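Local structure of putative NADH-depentdent flavin oxidoreductase (Cupriavidus metallidurans, 5OCS) at residues D[43-48]-D[325-330]; D[185-188]-D[192-195]; D[233-238]-D[283-288]. The protein is an FMN-dependent ene-reductase of the Old Yellow Enzyme family, probably using NADPH to reduce its substrates. All blocks are in the same frame, centred on the assembly; numbering follows the deposited sequence.

Interaction 1. Residues D[43-48]-D[325-330]; sequences GQMALS and RAMLYD
Met-45 and Met-327 meet end to end, the sulfur of the first against the methyl of the second. Met-45 SD lies 4.2 Å from Met-327 CE, while Met-45 CE settles 3.7 Å from the backbone atom Met-327 O, so the first methionine touches both side chain and main chain of the second. Met-327 CE also rests against Ser-48, 3.8 Å from Ser-48 CB and 4.0 Å from Ser-48 OG. Both methionine chains are bent at chi2 and chi3; in Met-45 a chi3 of 93° turns CE onto the carbonyl oxygen of Met-327. Ser-48 turns its polar end into its own segment: OG donates to Met-45 O at 2.7 Å, in the plane of that carbonyl with a C=O...OG angle of 156°. Met-45 O also accepts from Ser-48 N, a double grip that closes the end of helix 36-46, and Ser-48 OG has a further partner in the backbone N of Ala-50. Arg-325, an FMN-binding residue, lies in the short helical segment that follows the last strand of the TIM barrel, 320-323, and Met-327 lies close to Ala-324, another. Gln-44 OE1 and Leu-328 O both bond to Arg-332 of the second subunit, placing the contact beside the dimer interface. Within the chain, Met-45 and Ser-48 lean on Ile-21 of strand 19-21, and Trp-333 and Pro-334 of helix 333-341 pack against Met-327, placing this buried contact between that strand and that helix.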
ATOM      1  N   GLY D  43       5.846  -3.657  -0.549  1.00  9.82           N
ATOM      2  CA  GLY D  43       5.759  -2.838   0.674  1.00 10.21           C
ATOM      3  C   GLY D  43       4.375  -2.876   1.323  1.00 10.89           C
ATOM      4  O   GLY D  43       4.257  -3.145   2.550  1.00 12.48           O
ATOM      5  N   GLN D  44       3.314  -2.678   0.525  1.00 11.44           N
ATOM      6  CA  GLN D  44       1.925  -2.835   1.050  1.00 12.03           C
ATOM      7  C   GLN D  44       1.704  -4.195   1.635  1.00 12.05           C
ATOM      8  O   GLN D  44       1.151  -4.333   2.721  1.00 11.70           O
ATOM      9  CB  GLN D  44       0.839  -2.754  -0.046  1.00 13.26           C
ATOM     10  CG  GLN D  44       0.633  -1.406  -0.587  1.00 14.16           C
ATOM     11  CD  GLN D  44      -0.202  -1.498  -1.851  1.00 14.04           C
ATOM     12  OE1 GLN D  44      -1.420  -1.733  -1.791  1.00 11.99           O
ATOM     13  NE2 GLN D  44       0.449  -1.353  -2.994  1.00 13.43           N
ATOM     14  N   MET D  45       2.017  -5.216   0.856  1.00 11.00           N
ATOM     15  CA  MET D  45       1.774  -6.568   1.316  1.00 11.74           C
ATOM     16  C   MET D  45       2.478  -6.829   2.654  1.00 11.60           C
ATOM     17  O   MET D  45       1.881  -7.404   3.575  1.00 10.47           O
ATOM     18  CB  MET D  45       2.238  -7.575   0.256  1.00 12.39           C
ATOM     19  CG  MET D  45       1.448  -7.620  -1.030  1.00 13.26           C
ATOM     20  SD  MET D  45      -0.329  -7.931  -0.917  1.00 16.49           S
ATOM     21  CE  MET D  45      -1.014  -6.318  -0.876  1.00 14.40           C
ATOM     22  N   ALA D  46       3.736  -6.371   2.771  1.00 11.10           N
ATOM     23  CA  ALA D  46       4.543  -6.605   3.948  1.00 11.51           C
ATOM     24  C   ALA D  46       4.026  -5.873   5.190  1.00 11.50           C
ATOM     25  O   ALA D  46       4.391  -6.279   6.305  1.00 12.62           O
ATOM     26  CB  ALA D  46       6.010  -6.241   3.691  1.00 12.13           C
ATOM     27  N   LEU D  47       3.222  -4.819   5.007  1.00 10.96           N
ATOM     28  CA  LEU D  47       2.648  -4.035   6.098  1.00 11.89           C
ATOM     29  C   LEU D  47       1.216  -4.389   6.460  1.00 10.68           C
ATOM     30  O   LEU D  47       0.576  -3.700   7.267  1.00 10.74           O
ATOM     31  CB  LEU D  47       2.766  -2.547   5.723  1.00 13.44           C
ATOM     32  CG  LEU D  47       4.264  -2.144   5.624  1.00 14.22           C
ATOM     33  CD1 LEU D  47       4.427  -0.732   5.070  1.00 16.12           C
ATOM     34  CD2 LEU D  47       5.051  -2.259   6.908  1.00 15.08           C
ATOM     35  N   SER D  48       0.728  -5.499   5.912  1.00  9.09           N
ATOM     36  CA  SER D  48      -0.639  -5.928   6.056  1.00  8.88           C
ATOM     37  C   SER D  48      -1.009  -6.611   7.360  1.00  8.97           C
ATOM     38  O   SER D  48      -2.191  -6.834   7.583  1.00  8.79           O
ATOM     39  CB  SER D  48      -0.989  -6.884   4.943  1.00  8.50           C
ATOM     40  OG  SER D  48      -0.246  -8.079   5.091  1.00  8.52           O
ATOM     41  N   ARG D 325      -6.545 -12.799  -4.225  1.00 11.08           N
ATOM     42  CA  ARG D 325      -7.290 -11.686  -4.729  1.00 12.77           C
ATOM     43  C   ARG D 325      -7.826 -10.772  -3.643  1.00 11.87           C
ATOM     44  O   ARG D 325      -7.776  -9.572  -3.829  1.00 12.10           O
ATOM     45  CB  ARG D 325      -8.422 -12.153  -5.654  1.00 14.98           C
ATOM     46  CG  ARG D 325      -7.860 -12.617  -6.978  1.00 18.43           C
ATOM     47  CD  ARG D 325      -8.961 -12.844  -7.996  1.00 22.99           C
ATOM     48  NE  ARG D 325      -8.400 -13.241  -9.287  1.00 27.15           N
ATOM     49  CZ  ARG D 325      -9.106 -13.409 -10.402  1.00 30.13           C
ATOM     50  NH1 ARG D 325     -10.426 -13.233 -10.407  1.00 29.94           N
ATOM     51  NH2 ARG D 325      -8.478 -13.749 -11.527  1.00 32.25           N
ATOM     52  N   ALA D 326      -8.305 -11.318  -2.528  1.00 12.37           N
ATOM     53  CA  ALA D 326      -8.837 -10.446  -1.475  1.00 11.52           C
ATOM     54  C   ALA D 326      -7.764  -9.534  -0.891  1.00 11.36           C
ATOM     55  O   ALA D 326      -8.116  -8.478  -0.382  1.00 11.27           O
ATOM     56  CB  ALA D 326      -9.534 -11.219  -0.357  1.00 11.95           C
ATOM     57  N   MET D 327      -6.505  -9.977  -0.911  1.00 10.30           N
ATOM     58  CA  MET D 327      -5.387  -9.142  -0.464  1.00 11.04           C
ATOM     59  C   MET D 327      -5.151  -7.994  -1.427  1.00 10.53           C
ATOM     60  O   MET D 327      -4.711  -6.935  -0.970  1.00 10.08           O
ATOM     61  CB  MET D 327      -4.085  -9.939  -0.327  1.00 11.74           C
ATOM     62  CG  MET D 327      -3.984 -10.884   0.845  1.00 13.06           C
ATOM     63  SD  MET D 327      -4.025 -10.067   2.468  1.00 14.57           S
ATOM     64  CE  MET D 327      -3.059  -8.583   2.271  1.00 16.28           C
ATOM     65  N   LEU D 328      -5.403  -8.174  -2.741  1.00 10.36           N
ATOM     66  CA  LEU D 328      -5.201  -7.098  -3.719  1.00  9.86           C
ATOM     67  C   LEU D 328      -6.315  -6.062  -3.583  1.00  9.61           C
ATOM     68  O   LEU D 328      -6.076  -4.851  -3.626  1.00  9.68           O
ATOM     69  CB  LEU D 328      -5.157  -7.622  -5.137  1.00 10.92           C
ATOM     70  CG  LEU D 328      -4.095  -8.671  -5.457  1.00 11.31           C
ATOM     71  CD1 LEU D 328      -4.281  -9.193  -6.863  1.00 12.54           C
ATOM     72  CD2 LEU D 328      -2.672  -8.179  -5.157  1.00 11.88           C
ATOM     73  N   TYR D 329      -7.525  -6.546  -3.367  1.00  9.21           N
ATOM     74  CA  TYR D 329      -8.721  -5.697  -3.273  1.00  9.14           C
ATOM     75  C   TYR D 329      -8.844  -5.093  -1.890  1.00  9.25           C
ATOM     76  O   TYR D 329      -9.610  -4.119  -1.688  1.00  9.71           O
ATOM     77  CB  TYR D 329      -9.952  -6.565  -3.579  1.00 10.05           C
ATOM     78  CG  TYR D 329     -11.214  -5.810  -3.882  1.00 10.31           C
ATOM     79  CD1 TYR D 329     -11.305  -4.993  -5.003  1.00 11.31           C
ATOM     80  CD2 TYR D 329     -12.371  -5.930  -3.069  1.00 11.06           C
ATOM     81  CE1 TYR D 329     -12.450  -4.283  -5.287  1.00 11.44           C
ATOM     82  CE2 TYR D 329     -13.537  -5.239  -3.374  1.00 11.31           C
ATOM     83  CZ  TYR D 329     -13.564  -4.426  -4.511  1.00 12.12           C
ATOM     84  OH  TYR D 329     -14.659  -3.676  -4.881  1.00 13.05           O
ATOM     85  N   ASP D 330      -8.119  -5.670  -0.917  1.00  9.12           N
ATOM     86  CA  ASP D 330      -8.025  -5.143   0.497  1.00  9.27           C
ATOM     87  C   ASP D 330      -6.652  -5.502   1.092  1.00  9.13           C
ATOM     88  O   ASP D 330      -6.476  -6.532   1.774  1.00  8.68           O
ATOM     89  CB  ASP D 330      -9.142  -5.715   1.367  1.00  9.62           C
ATOM     90  CG  ASP D 330      -9.115  -5.208   2.801  1.00 10.42           C
ATOM     91  OD1 ASP D 330      -8.292  -4.307   3.161  1.00 10.17           O
ATOM     92  OD2 ASP D 330      -9.914  -5.780   3.605  1.00 11.67           O
TER

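Interaction 2. Residues D[185-188]-D[192-195]; sequences LHQF and IANH
Ala-193 sets its methyl against the backbone carbonyl of Gln-187, with Ala-193 CB 3.5 Å from Gln-187 O and 3.8 Å from Gln-187 CB. The amide of Gln-187 is turned elsewhere, bonding to Gly-182 O and Ala-104 O through NE2 and to Arg-106 N through OE1, so its aliphatic stem is what Ala-193 meets. Helix 184-189 follows the fourth strand of the TIM barrel, and here the chain leaving it folds back over its last turn, the backbones nearing within 5.0 Å between Gln-187 CA and Ala-193 CA. Next comes Asn-194, whose CB lies 3.3 Å from Gln-187 O. With CG anti to the backbone N (chi1 -177°), its amide swings towards the helix end, and ND2 donates to Phe-188 O at 2.8 Å. That bond is nearly straight, at 173°, and uses a carbonyl lone pair, with the acceptor lying almost in the amide plane. The other hydrogen of ND2 serves Tyr-200 O, and OD1 accepts from Arg-196 N, which together fix the amide's rotation. The amide plane of Asn-194 is turned 78° from the Phe-188 ring, while the ring itself packs on Phe-210 and Pro-211 of helix 204-221.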
ATOM      1  N   LEU D 185       7.329 -28.173 -13.409  1.00 10.40           N
ATOM      2  CA  LEU D 185       7.282 -29.324 -12.527  1.00 10.62           C
ATOM      3  C   LEU D 185       5.967 -30.097 -12.634  1.00 10.85           C
ATOM      4  O   LEU D 185       5.963 -31.330 -12.705  1.00  9.73           O
ATOM      5  CB  LEU D 185       7.624 -28.950 -11.120  1.00 10.83           C
ATOM      6  CG  LEU D 185       9.093 -29.026 -10.801  1.00 12.45           C
ATOM      7  CD1 LEU D 185      10.033 -28.407 -11.815  1.00 13.14           C
ATOM      8  CD2 LEU D 185       9.373 -28.474  -9.419  1.00 12.87           C
ATOM      9  N   HIS D 186       4.861 -29.366 -12.735  1.00 10.84           N
ATOM     10  CA  HIS D 186       3.544 -29.984 -12.903  1.00 10.84           C
ATOM     11  C   HIS D 186       3.486 -30.779 -14.259  1.00 11.21           C
ATOM     12  O   HIS D 186       2.878 -31.856 -14.332  1.00 11.03           O
ATOM     13  CB  HIS D 186       2.488 -28.892 -12.825  1.00 11.51           C
ATOM     14  CG  HIS D 186       1.078 -29.386 -12.725  1.00 13.23           C
ATOM     15  ND1 HIS D 186       0.030 -28.543 -12.411  1.00 14.56           N
ATOM     16  CD2 HIS D 186       0.526 -30.609 -12.892  1.00 14.93           C
ATOM     17  CE1 HIS D 186      -1.102 -29.220 -12.397  1.00 15.76           C
ATOM     18  NE2 HIS D 186      -0.830 -30.479 -12.690  1.00 15.83           N
ATOM     19  N   GLN D 187       4.140 -30.240 -15.293  1.00 10.50           N
ATOM     20  CA  GLN D 187       4.224 -30.892 -16.592  1.00 10.88           C
ATOM     21  C   GLN D 187       4.889 -32.254 -16.445  1.00 11.29           C
ATOM     22  O   GLN D 187       4.465 -33.183 -17.103  1.00 11.45           O
ATOM     23  CB  GLN D 187       4.986 -30.058 -17.613  1.00 10.51           C
ATOM     24  CG  GLN D 187       4.224 -28.811 -18.015  1.00 10.67           C
ATOM     25  CD  GLN D 187       5.092 -27.682 -18.545  1.00 11.31           C
ATOM     26  OE1 GLN D 187       6.084 -27.926 -19.236  1.00 11.48           O
ATOM     27  NE2 GLN D 187       4.678 -26.421 -18.282  1.00 11.10           N
ATOM     28  N   PHE D 188       5.926 -32.361 -15.619  1.00 10.66           N
ATOM     29  CA  PHE D 188       6.551 -33.646 -15.351  1.00 11.46           C
ATOM     30  C   PHE D 188       5.620 -34.552 -14.569  1.00 11.16           C
ATOM     31  O   PHE D 188       5.556 -35.769 -14.852  1.00 11.35           O
ATOM     32  CB  PHE D 188       7.888 -33.515 -14.627  1.00 11.23           C
ATOM     33  CG  PHE D 188       9.064 -33.317 -15.545  1.00 11.41           C
ATOM     34  CD1 PHE D 188       9.416 -32.048 -15.989  1.00 12.19           C
ATOM     35  CD2 PHE D 188       9.857 -34.389 -15.949  1.00 12.22           C
ATOM     36  CE1 PHE D 188      10.518 -31.852 -16.798  1.00 12.40           C
ATOM     37  CE2 PHE D 188      10.955 -34.198 -16.741  1.00 11.91           C
ATOM     38  CZ  PHE D 188      11.295 -32.932 -17.195  1.00 13.74           C
ATOM     39  N   ILE D 192      -0.611 -35.940 -18.911  1.00 14.38           N
ATOM     40  CA  ILE D 192      -1.091 -35.111 -20.010  1.00 14.48           C
ATOM     41  C   ILE D 192       0.038 -34.401 -20.710  1.00 13.98           C
ATOM     42  O   ILE D 192       0.081 -34.379 -21.937  1.00 14.19           O
ATOM     43  CB  ILE D 192      -2.166 -34.144 -19.493  1.00 15.49           C
ATOM     44  CG1 ILE D 192      -3.406 -34.978 -19.153  1.00 17.97           C
ATOM     45  CG2 ILE D 192      -2.492 -33.024 -20.493  1.00 15.97           C
ATOM     46  CD1 ILE D 192      -4.290 -34.270 -18.176  1.00 19.69           C
ATOM     47  N   ALA D 193       0.992 -33.869 -19.944  1.00 12.35           N
ATOM     48  CA  ALA D 193       2.143 -33.195 -20.543  1.00 12.25           C
ATOM     49  C   ALA D 193       3.367 -34.086 -20.686  1.00 11.89           C
ATOM     50  O   ALA D 193       4.174 -33.861 -21.577  1.00 12.52           O
ATOM     51  CB  ALA D 193       2.500 -31.947 -19.751  1.00 12.81           C
ATOM     52  N   ASN D 194       3.491 -35.113 -19.842  1.00 11.60           N
ATOM     53  CA  ASN D 194       4.718 -35.925 -19.790  1.00 12.73           C
ATOM     54  C   ASN D 194       4.445 -37.249 -20.531  1.00 13.21           C
ATOM     55  O   ASN D 194       3.728 -38.125 -20.016  1.00 13.67           O
ATOM     56  CB  ASN D 194       5.095 -36.210 -18.340  1.00 12.50           C
ATOM     57  CG  ASN D 194       6.380 -36.975 -18.210  1.00 12.80           C
ATOM     58  OD1 ASN D 194       6.868 -37.554 -19.181  1.00 12.67           O
ATOM     59  ND2 ASN D 194       6.951 -36.988 -17.002  1.00 12.75           N
ATOM     60  N   HIS D 195       5.002 -37.342 -21.727  1.00 14.19           N
ATOM     61  CA  HIS D 195       4.969 -38.566 -22.522  1.00 15.82           C
ATOM     62  C   HIS D 195       6.349 -39.198 -22.670  1.00 17.11           C
ATOM     63  O   HIS D 195       6.589 -39.957 -23.635  1.00 16.64           O
ATOM     64  CB  HIS D 195       4.400 -38.276 -23.893  1.00 18.59           C
ATOM     65  CG  HIS D 195       2.989 -37.799 -23.856  1.00 22.11           C
ATOM     66  ND1 HIS D 195       2.417 -37.114 -24.898  1.00 26.62           N
ATOM     67  CD2 HIS D 195       2.033 -37.897 -22.895  1.00 25.14           C
ATOM     68  CE1 HIS D 195       1.180 -36.781 -24.572  1.00 26.19           C
ATOM     69  NE2 HIS D 195       0.920 -37.246 -23.366  1.00 23.81           N
TER

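Interaction 3. Residues D[233-238]-D[283-288]; sequences SATDWV and VPYAQR
Thr-235 OG1 donates to Asp-236 O at 2.8 Å, on a lone pair in the carbonyl plane, and the bond leaves the methyl CG2 turned to Tyr-285. This is the loop after the fifth strand of the TIM barrel, 228-233, meeting the first turn of helix 284-293, which follows the sixth strand; both lie at the barrel end that carries the FMN site. With chi1 at -178° the hydroxyl points away from the backbone N, and the methyl faces the ring. From there CG2 makes an off-centre CH-pi contact with the Tyr-285 ring, 4.2 Å from the centroid and 30° off the ring normal, closest to the phenol half at Tyr-285 CZ and CE2. Ala-234 meets the root of the same side chain. Its backbone O is held by Thr-247 OG1 of helix 244-256, tying the loop to that helix, and Ile-244 of the same helix touches the Tyr-285 side chain as well. The two methyls thus meet Tyr-285 at different levels, Ala-234 at CB, CG and CD2, Thr-235 further out at CE2 and CZ. The tightest approach is Ala-234 CB to Tyr-285 CB, 3.3 Å, with Tyr-285 CD2 3.5 Å from the same methyl.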
ATOM      1  N   SER D 233      -0.620 -28.839  -7.077  1.00 11.20           N
ATOM      2  CA  SER D 233      -2.032 -28.814  -7.438  1.00 12.05           C
ATOM      3  C   SER D 233      -2.743 -30.024  -6.882  1.00 11.61           C
ATOM      4  O   SER D 233      -2.266 -31.114  -7.106  1.00 12.22           O
ATOM      5  CB  SER D 233      -2.181 -28.845  -8.957  1.00 12.99           C
ATOM      6  OG  SER D 233      -3.564 -28.879  -9.265  1.00 14.84           O
ATOM      7  N   ALA D 234      -3.862 -29.858  -6.171  1.00 11.46           N
ATOM      8  CA  ALA D 234      -4.536 -31.017  -5.568  1.00 12.02           C
ATOM      9  C   ALA D 234      -4.858 -32.084  -6.598  1.00 12.94           C
ATOM     10  O   ALA D 234      -4.711 -33.281  -6.318  1.00 13.28           O
ATOM     11  CB  ALA D 234      -5.801 -30.580  -4.871  1.00 11.92           C
ATOM     12  N   THR D 235      -5.357 -31.633  -7.750  1.00 12.67           N
ATOM     13  CA  THR D 235      -5.791 -32.520  -8.820  1.00 13.19           C
ATOM     14  C   THR D 235      -6.030 -31.726 -10.114  1.00 13.38           C
ATOM     15  O   THR D 235      -6.331 -30.528 -10.074  1.00 13.53           O
ATOM     16  CB  THR D 235      -7.083 -33.296  -8.428  1.00 12.71           C
ATOM     17  OG1 THR D 235      -7.457 -34.210  -9.485  1.00 13.31           O
ATOM     18  CG2 THR D 235      -8.270 -32.365  -8.146  1.00 12.83           C
ATOM     19  N   ASP D 236      -5.916 -32.407 -11.248  1.00 15.40           N
ATOM     20  CA  ASP D 236      -6.438 -31.914 -12.514  1.00 16.54           C
ATOM     21  C   ASP D 236      -7.964 -32.091 -12.525  1.00 18.19           C
ATOM     22  O   ASP D 236      -8.540 -32.899 -11.765  1.00 16.81           O
ATOM     23  CB  ASP D 236      -5.806 -32.620 -13.726  1.00 17.85           C
ATOM     24  CG  ASP D 236      -4.323 -32.314 -13.906  1.00 17.82           C
ATOM     25  OD1 ASP D 236      -3.801 -31.342 -13.337  1.00 21.79           O
ATOM     26  OD2 ASP D 236      -3.677 -33.070 -14.637  1.00 19.00           O
ATOM     27  N   TRP D 237      -8.607 -31.316 -13.388  1.00 20.06           N
ATOM     28  CA  TRP D 237     -10.056 -31.370 -13.597  1.00 24.75           C
ATOM     29  C   TRP D 237     -10.377 -32.528 -14.589  1.00 23.85           C
ATOM     30  O   TRP D 237     -11.492 -33.037 -14.640  1.00 21.06           O
ATOM     31  CB  TRP D 237     -10.492 -29.958 -14.081  1.00 29.92           C
ATOM     32  CG  TRP D 237     -11.852 -29.786 -14.632  1.00 38.81           C
ATOM     33  CD1 TRP D 237     -13.014 -29.523 -13.933  1.00 41.72           C
ATOM     34  CD2 TRP D 237     -12.215 -29.780 -16.021  1.00 44.81           C
ATOM     35  NE1 TRP D 237     -14.081 -29.404 -14.802  1.00 43.16           N
ATOM     36  CE2 TRP D 237     -13.622 -29.556 -16.089  1.00 46.67           C
ATOM     37  CE3 TRP D 237     -11.496 -29.963 -17.216  1.00 47.91           C
ATOM     38  CZ2 TRP D 237     -14.322 -29.508 -17.315  1.00 50.27           C
ATOM     39  CZ3 TRP D 237     -12.194 -29.919 -18.444  1.00 49.09           C
ATOM     40  CH2 TRP D 237     -13.594 -29.698 -18.477  1.00 50.62           C
ATOM     41  N   VAL D 238      -9.376 -32.945 -15.369  1.00 24.41           N
ATOM     42  CA  VAL D 238      -9.525 -33.969 -16.398  1.00 24.67           C
ATOM     43  C   VAL D 238      -9.015 -35.312 -15.894  1.00 25.32           C
ATOM     44  O   VAL D 238      -8.207 -35.342 -14.986  1.00 22.14           O
ATOM     45  CB  VAL D 238      -8.791 -33.578 -17.724  1.00 26.01           C
ATOM     46  CG1 VAL D 238      -9.523 -32.423 -18.404  1.00 27.54           C
ATOM     47  CG2 VAL D 238      -7.326 -33.211 -17.509  1.00 25.59           C
ATOM     48  N   VAL D 283     -11.895 -26.445   1.686  1.00 13.32           N
ATOM     49  CA  VAL D 283     -10.664 -26.874   0.976  1.00 13.33           C
ATOM     50  C   VAL D 283     -10.493 -28.388   1.202  1.00 13.22           C
ATOM     51  O   VAL D 283      -9.651 -28.843   1.960  1.00 13.60           O
ATOM     52  CB  VAL D 283      -9.445 -26.004   1.402  1.00 13.09           C
ATOM     53  CG1 VAL D 283      -9.627 -24.620   0.796  1.00 13.43           C
ATOM     54  CG2 VAL D 283      -9.295 -25.867   2.927  1.00 13.18           C
ATOM     55  N   PRO D 284     -11.352 -29.185   0.545  1.00 13.13           N
ATOM     56  CA  PRO D 284     -11.350 -30.618   0.871  1.00 13.59           C
ATOM     57  C   PRO D 284     -10.044 -31.386   0.587  1.00 14.20           C
ATOM     58  O   PRO D 284      -9.681 -32.375   1.301  1.00 13.65           O
ATOM     59  CB  PRO D 284     -12.530 -31.169   0.030  1.00 13.48           C
ATOM     60  CG  PRO D 284     -12.756 -30.167  -1.025  1.00 13.42           C
ATOM     61  CD  PRO D 284     -12.393 -28.836  -0.423  1.00 13.23           C
ATOM     62  N   TYR D 285      -9.323 -30.951  -0.448  1.00 12.84           N
ATOM     63  CA  TYR D 285      -8.130 -31.632  -0.818  1.00 13.25           C
ATOM     64  C   TYR D 285      -7.031 -31.305   0.194  1.00 13.72           C
ATOM     65  O   TYR D 285      -6.304 -32.182   0.607  1.00 13.56           O
ATOM     66  CB  TYR D 285      -7.716 -31.269  -2.223  1.00 13.92           C
ATOM     67  CG  TYR D 285      -8.773 -31.637  -3.246  1.00 14.07           C
ATOM     68  CD1 TYR D 285      -9.318 -32.939  -3.288  1.00 15.20           C
ATOM     69  CD2 TYR D 285      -9.238 -30.698  -4.171  1.00 14.55           C
ATOM     70  CE1 TYR D 285     -10.279 -33.283  -4.249  1.00 15.86           C
ATOM     71  CE2 TYR D 285     -10.208 -31.028  -5.107  1.00 14.98           C
ATOM     72  CZ  TYR D 285     -10.695 -32.336  -5.173  1.00 15.77           C
ATOM     73  OH  TYR D 285     -11.683 -32.672  -6.099  1.00 17.92           O
ATOM     74  N   ALA D 286      -6.953 -30.044   0.598  1.00 13.78           N
ATOM     75  CA  ALA D 286      -5.980 -29.628   1.613  1.00 13.86           C
ATOM     76  C   ALA D 286      -6.291 -30.369   2.923  1.00 13.76           C
ATOM     77  O   ALA D 286      -5.391 -30.861   3.589  1.00 13.51           O
ATOM     78  CB  ALA D 286      -6.021 -28.112   1.820  1.00 13.68           C
ATOM     79  N   GLN D 287      -7.573 -30.499   3.240  1.00 14.10           N
ATOM     80  CA  GLN D 287      -8.009 -31.211   4.450  1.00 15.20           C
ATOM     81  C   GLN D 287      -7.488 -32.647   4.481  1.00 15.22           C
ATOM     82  O   GLN D 287      -6.974 -33.157   5.506  1.00 15.22           O
ATOM     83  CB  GLN D 287      -9.538 -31.149   4.574  1.00 16.36           C
ATOM     84  CG  GLN D 287     -10.129 -31.695   5.883  1.00 17.72           C
ATOM     85  CD  GLN D 287     -10.173 -33.219   5.982  1.00 19.73           C
ATOM     86  OE1 GLN D 287     -10.198 -33.931   4.980  1.00 20.03           O
ATOM     87  NE2 GLN D 287     -10.099 -33.722   7.200  1.00 22.08           N
ATOM     88  N   ARG D 288      -7.607 -33.308   3.342  1.00 15.06           N
ATOM     89  CA  ARG D 288      -7.184 -34.679   3.251  1.00 16.61           C
ATOM     90  C   ARG D 288      -5.672 -34.789   3.301  1.00 16.29           C
ATOM     91  O   ARG D 288      -5.157 -35.660   3.963  1.00 16.98           O
ATOM     92  CB  ARG D 288      -7.702 -35.313   1.983  1.00 18.06           C
ATOM     93  CG  ARG D 288      -7.336 -36.788   1.884  1.00 19.07           C
ATOM     94  CD  ARG D 288      -8.036 -37.360   0.689  1.00 20.33           C
ATOM     95  NE  ARG D 288      -7.582 -38.712   0.396  1.00 22.18           N
ATOM     96  CZ  ARG D 288      -7.949 -39.390  -0.680  1.00 21.85           C
ATOM     97  NH1 ARG D 288      -8.790 -38.845  -1.545  1.00 20.39           N
ATOM     98  NH2 ARG D 288      -7.472 -40.613  -0.880  1.00 21.79           N
TER

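How the interactions relate
All three contacts belong to one TIM barrel. Interactions 1 and 2 are buried, whereas interaction 3 is only partly so, with Tyr-285 and Thr-235 nearer the surface. Interaction 1 joins helix 36-46, after the first barrel strand, to helix 325-329, after the last, beside the dimer interface; the other two follow strands four to six, about 18 Å apart between centres. Interactions 2 and 3 touch: His-186 NE2 makes a probable, weak hydrogen bond, 3.2 Å, to Asp-236 OD1, and Ile-192 packs on Val-238. The chemistry differs accordingly: thioether and methyl contacts in interaction 1, a side-chain amide bonded to a helix carbonyl in interaction 2, and methyls on an aromatic ring in interaction 3.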